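Local coordinates for invasion protein INVA (PDB 2X49) that takes part in invasion of intestinal epithelial cells as an export apparatus protein of the Salmonella type III secretion system, here represented by its C-terminal domain, at residues L10-P15 with V46-G51; G100-F105 with L284-D289. All coordinates share one frame; numbering follows the deposited sequence.

Contact 1: residues L10-P15 with V46-G51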
# COMPACT_ATOMS: atom_id res chain seq x y z
N LEU A 10 -9.21 16.48 -1.91
CA LEU A 10 -9.76 15.25 -1.36
C LEU A 10 -10.87 15.63 -0.41
O LEU A 10 -10.79 16.66 0.23
CB LEU A 10 -8.67 14.50 -0.58
CG LEU A 10 -7.47 14.02 -1.38
CD1 LEU A 10 -6.38 13.61 -0.42
CD2 LEU A 10 -7.85 12.91 -2.31
N ILE A 11 -11.90 14.80 -0.31
CA ILE A 11 -13.01 15.08 0.60
C ILE A 11 -13.20 13.85 1.48
O ILE A 11 -13.20 12.74 0.99
CB ILE A 11 -14.34 15.41 -0.11
CG1 ILE A 11 -14.19 16.65 -0.95
CG2 ILE A 11 -15.51 15.57 0.93
CD1 ILE A 11 -15.35 16.91 -1.93
N LEU A 12 -13.28 14.08 2.78
CA LEU A 12 -13.67 13.02 3.73
C LEU A 12 -15.05 13.34 4.26
O LEU A 12 -15.27 14.38 4.84
CB LEU A 12 -12.71 12.94 4.90
CG LEU A 12 -11.25 12.70 4.58
CD1 LEU A 12 -10.33 12.74 5.81
CD2 LEU A 12 -11.11 11.38 3.92
N LEU A 13 -15.98 12.46 4.00
CA LEU A 13 -17.34 12.59 4.61
C LEU A 13 -17.22 11.91 5.98
O LEU A 13 -16.79 10.79 6.09
CB LEU A 13 -18.42 11.92 3.78
CG LEU A 13 -18.59 12.32 2.30
CD1 LEU A 13 -19.74 11.58 1.68
CD2 LEU A 13 -18.70 13.85 2.19
N VAL A 14 -17.61 12.65 7.00
CA VAL A 14 -17.50 12.24 8.41
C VAL A 14 -18.86 12.40 9.11
O VAL A 14 -19.71 13.13 8.66
CB VAL A 14 -16.40 13.04 9.15
CG1 VAL A 14 -15.06 12.94 8.35
CG2 VAL A 14 -16.81 14.50 9.32
N PRO A 15 -19.03 11.68 10.21
CA PRO A 15 -20.26 11.92 10.97
C PRO A 15 -20.26 13.27 11.64
O PRO A 15 -19.30 13.70 12.20
CB PRO A 15 -20.22 10.80 12.04
CG PRO A 15 -19.20 9.81 11.60
CD PRO A 15 -18.19 10.63 10.83
N VAL A 46 -7.30 18.64 1.91
CA VAL A 46 -8.27 17.71 2.45
C VAL A 46 -9.38 18.49 3.12
O VAL A 46 -9.15 19.28 4.01
CB VAL A 46 -7.62 16.79 3.44
CG1 VAL A 46 -8.67 15.90 4.12
CG2 VAL A 46 -6.49 15.91 2.79
N LEU A 47 -10.57 18.32 2.59
CA LEU A 47 -11.79 18.98 3.09
C LEU A 47 -12.63 17.96 3.86
O LEU A 47 -12.78 16.80 3.46
CB LEU A 47 -12.66 19.61 1.97
CG LEU A 47 -11.89 20.42 0.92
CD1 LEU A 47 -12.78 20.89 -0.22
CD2 LEU A 47 -11.22 21.63 1.56
N LEU A 48 -13.13 18.38 4.99
CA LEU A 48 -14.13 17.58 5.75
C LEU A 48 -15.53 18.09 5.45
O LEU A 48 -15.80 19.31 5.40
CB LEU A 48 -13.93 17.62 7.28
CG LEU A 48 -12.57 17.23 7.85
CD1 LEU A 48 -12.60 17.14 9.39
CD2 LEU A 48 -11.95 16.00 7.27
N ARG A 49 -16.43 17.13 5.27
CA ARG A 49 -17.85 17.41 5.01
C ARG A 49 -18.70 16.45 5.84
O ARG A 49 -18.33 15.31 6.01
CB ARG A 49 -18.15 17.26 3.52
CG ARG A 49 -19.57 17.46 3.11
CD ARG A 49 -19.70 17.61 1.56
NE ARG A 49 -18.71 18.55 1.00
CZ ARG A 49 -18.52 18.75 -0.31
NH1 ARG A 49 -19.24 18.09 -1.19
NH2 ARG A 49 -17.60 19.61 -0.73
N ASP A 50 -19.78 16.93 6.43
CA ASP A 50 -20.62 16.00 7.19
C ASP A 50 -21.40 15.13 6.20
O ASP A 50 -21.99 15.60 5.27
CB ASP A 50 -21.57 16.76 8.10
CG ASP A 50 -20.85 17.50 9.22
OD1 ASP A 50 -19.61 17.33 9.39
OD2 ASP A 50 -21.53 18.30 9.91
N GLY A 51 -21.34 13.83 6.41
CA GLY A 51 -22.04 12.87 5.54
C GLY A 51 -23.41 12.48 6.04
O GLY A 51 -23.59 11.94 7.11
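Leu-12 turns one methyl to both Val-46 and Leu-48: its CD1 is 3.9 Å from Val-46 CG1 and from Leu-48 CD2. Val-46 CG1 stands anti to its own backbone N (chi1 174°), and its other methyl, CG2, meets Leu-10 CD1 at 4.0 Å. Helix 27-39 packs against this leucine-valine face through Leu-27, Ala-28 and Leu-31, while Arg-19 of helix 16-24 touches Val-14 and Leu-48.

On the reverse face Leu-13 runs alongside the aliphatic start of Arg-49, with CD2 3.7 Å from Arg-49 CB. Ile-11 places its terminal methyl over one face of the guanidinium, CD1 being 3.7 Å from Arg-49 NH2. The arginine chain bends at chi3 (-46°), which turns NE aside from the straight line of the preceding carbons.

Between the faces, five backbone hydrogen bonds join the strands, from Leu-47 N to Leu-10 O at one end (2.9 Å) to Gly-51 N with Val-14 O at the other. At the polar edge the Asp-50 carboxylate makes salt bridges with Lys-16 and Arg-19.

The axes of strands 10-14 and 46-50 run in the same sense, 29° apart, and 22 of the 30 intervening residues are helical; helices 16-24 and 27-39 in the connection both pack on the face of Leu-12, Val-46 and Leu-48, which makes this a beta-alpha-beta crossover with two helices, at the edge of a mixed sheet.

Contact 2: residues G100-F105 with L284-D289; sequences GSSQYF and LIAHKD
The His-287 imidazole carries Ser-102 OG over one face, displaced toward the rim and 3.1 Å from His-287 CG, while Ser-101 OG sits at the ring edge, 3.2 Å from His-287 CE1. The Tyr-104 ring takes Lys-288 CE at its edge, near the ring plane, and its CE1 is 3.3 Å from Ala-286 CB, a tight approach. Phe-105 has a water at its edge, in plane, and its CZ lies 3.9 Å from Leu-284 CD2; the same ring stacks with Tyr-83.

Ser-102 OG accepts a nearly straight hydrogen bond from His-287 N (3.0 Å, 170° at the hydrogen), and chi1 of -79° sets this oxygen beside its own backbone N. Strand 102-107 belongs to an antiparallel sheet, whereas 284-289 lies in the link from helix 266-280 to strand 291-294 of a separate parallel sheet, so the contact sets the first sheet against the loop leading into the second.

Much of the remaining join is water-mediated. One water donates to Gln-103 O (2.6 Å) and Leu-284 O (2.8 Å), and another bridges Tyr-104 OH to Lys-288 N. Beyond the tyrosine edge, Lys-288 NZ forms a hydrogen bond with His-131 and salt bridges with Glu-128 and Asp-289.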
# COMPACT_ATOMS: atom_id res chain seq x y z
N GLY A 100 -14.85 -7.06 1.88
CA GLY A 100 -14.40 -8.18 1.05
C GLY A 100 -14.17 -9.41 1.89
O GLY A 100 -15.07 -9.87 2.59
N SER A 101 -12.97 -9.99 1.83
CA SER A 101 -12.64 -11.08 2.78
C SER A 101 -11.74 -10.65 3.92
O SER A 101 -11.36 -11.46 4.79
CB SER A 101 -12.09 -12.33 2.09
OG SER A 101 -10.80 -12.11 1.53
N SER A 102 -11.45 -9.37 3.95
CA SER A 102 -10.67 -8.81 5.07
C SER A 102 -11.59 -8.54 6.23
O SER A 102 -12.66 -7.97 6.09
CB SER A 102 -9.99 -7.47 4.75
OG SER A 102 -8.83 -7.62 4.02
N GLN A 103 -11.10 -8.94 7.38
CA GLN A 103 -11.81 -8.72 8.65
C GLN A 103 -10.98 -7.87 9.59
O GLN A 103 -9.74 -7.91 9.60
CB GLN A 103 -12.18 -10.04 9.31
CG GLN A 103 -13.44 -10.77 8.77
CD GLN A 103 -13.75 -12.04 9.55
OE1 GLN A 103 -14.67 -11.94 10.52
NE2 GLN A 103 -13.14 -13.10 9.32
N TYR A 104 -11.71 -7.05 10.33
CA TYR A 104 -11.13 -6.13 11.33
C TYR A 104 -11.80 -6.33 12.67
O TYR A 104 -13.01 -6.35 12.76
CB TYR A 104 -11.31 -4.68 10.89
CG TYR A 104 -10.73 -4.41 9.53
CD1 TYR A 104 -9.47 -3.92 9.38
CD2 TYR A 104 -11.49 -4.64 8.38
CE1 TYR A 104 -8.95 -3.70 8.14
CE2 TYR A 104 -10.96 -4.43 7.12
CZ TYR A 104 -9.69 -3.93 7.02
OH TYR A 104 -9.06 -3.64 5.83
N PHE A 105 -10.97 -6.44 13.71
CA PHE A 105 -11.42 -6.79 15.05
C PHE A 105 -11.07 -5.68 16.02
O PHE A 105 -9.93 -5.25 16.14
CB PHE A 105 -10.77 -8.12 15.47
CG PHE A 105 -11.20 -9.29 14.61
CD1 PHE A 105 -12.32 -10.04 14.92
CD2 PHE A 105 -10.49 -9.60 13.47
CE1 PHE A 105 -12.73 -11.08 14.10
CE2 PHE A 105 -10.88 -10.67 12.66
CZ PHE A 105 -11.99 -11.36 12.95
N LEU A 284 -7.55 -13.97 9.39
CA LEU A 284 -8.05 -13.07 10.45
C LEU A 284 -7.24 -11.79 10.61
O LEU A 284 -7.57 -10.94 11.48
CB LEU A 284 -8.10 -13.77 11.80
CG LEU A 284 -9.00 -14.98 11.90
CD1 LEU A 284 -8.97 -15.48 13.34
CD2 LEU A 284 -10.43 -14.64 11.50
N ILE A 285 -6.19 -11.70 9.82
CA ILE A 285 -5.41 -10.46 9.68
C ILE A 285 -5.79 -9.78 8.34
O ILE A 285 -5.79 -10.39 7.29
CB ILE A 285 -3.92 -10.75 9.79
CG1 ILE A 285 -3.63 -11.33 11.18
CG2 ILE A 285 -3.11 -9.51 9.56
CD1 ILE A 285 -2.14 -11.46 11.45
N ALA A 286 -6.18 -8.51 8.43
CA ALA A 286 -6.60 -7.74 7.22
C ALA A 286 -5.50 -7.69 6.18
O ALA A 286 -4.33 -7.66 6.49
CB ALA A 286 -6.98 -6.32 7.60
N HIS A 287 -5.92 -7.66 4.93
CA HIS A 287 -4.97 -7.71 3.81
C HIS A 287 -3.97 -6.58 3.78
O HIS A 287 -2.83 -6.82 3.38
CB HIS A 287 -5.69 -7.80 2.45
CG HIS A 287 -6.57 -9.00 2.36
ND1 HIS A 287 -7.52 -9.16 1.37
CD2 HIS A 287 -6.69 -10.07 3.18
CE1 HIS A 287 -8.17 -10.30 1.58
NE2 HIS A 287 -7.68 -10.87 2.67
N LYS A 288 -4.38 -5.38 4.21
CA LYS A 288 -3.45 -4.23 4.18
C LYS A 288 -2.30 -4.41 5.13
O LYS A 288 -1.30 -3.73 5.03
CB LYS A 288 -4.10 -2.88 4.48
CG LYS A 288 -4.75 -2.78 5.78
CD LYS A 288 -5.34 -1.36 6.04
CE LYS A 288 -5.94 -1.26 7.42
NZ LYS A 288 -4.84 -1.19 8.41
N ASP A 289 -2.46 -5.37 6.05
CA ASP A 289 -1.48 -5.62 7.14
C ASP A 289 -0.62 -6.84 6.87
O ASP A 289 0.20 -7.29 7.73
CB ASP A 289 -2.20 -5.73 8.49
CG ASP A 289 -2.84 -4.38 8.93
OD1 ASP A 289 -2.11 -3.37 9.07
OD2 ASP A 289 -4.08 -4.34 9.15
O HOH W 1 -9.05 -12.89 4.32
O HOH W 2 -7.65 -8.14 11.17
O HOH W 3 -8.59 -10.58 7.10
O HOH W 4 -7.30 -4.68 4.22

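How the contacts relate
Contact 1 and contact 2 are separate: their centres lie 24 Å apart, their nearest atoms about 14 Å apart, and they follow one another along the chain. The segments 10-15 and 46-51 are 31 residues apart at their closest ends, whereas those of contact 2 are 179 apart, tying far more distant parts of the chain. The centre of contact 2 is about 14 Å from the centre of the chain, that of contact 1 about 22 Å. Bound ions lie nearer to contact 2: a mercury ion is about 4 Å from the Tyr-104 side chain, and a calcium ion about 9 Å from that of Phe-105, whereas the Leu-12 side chain is about 12 Å from a mercury ion.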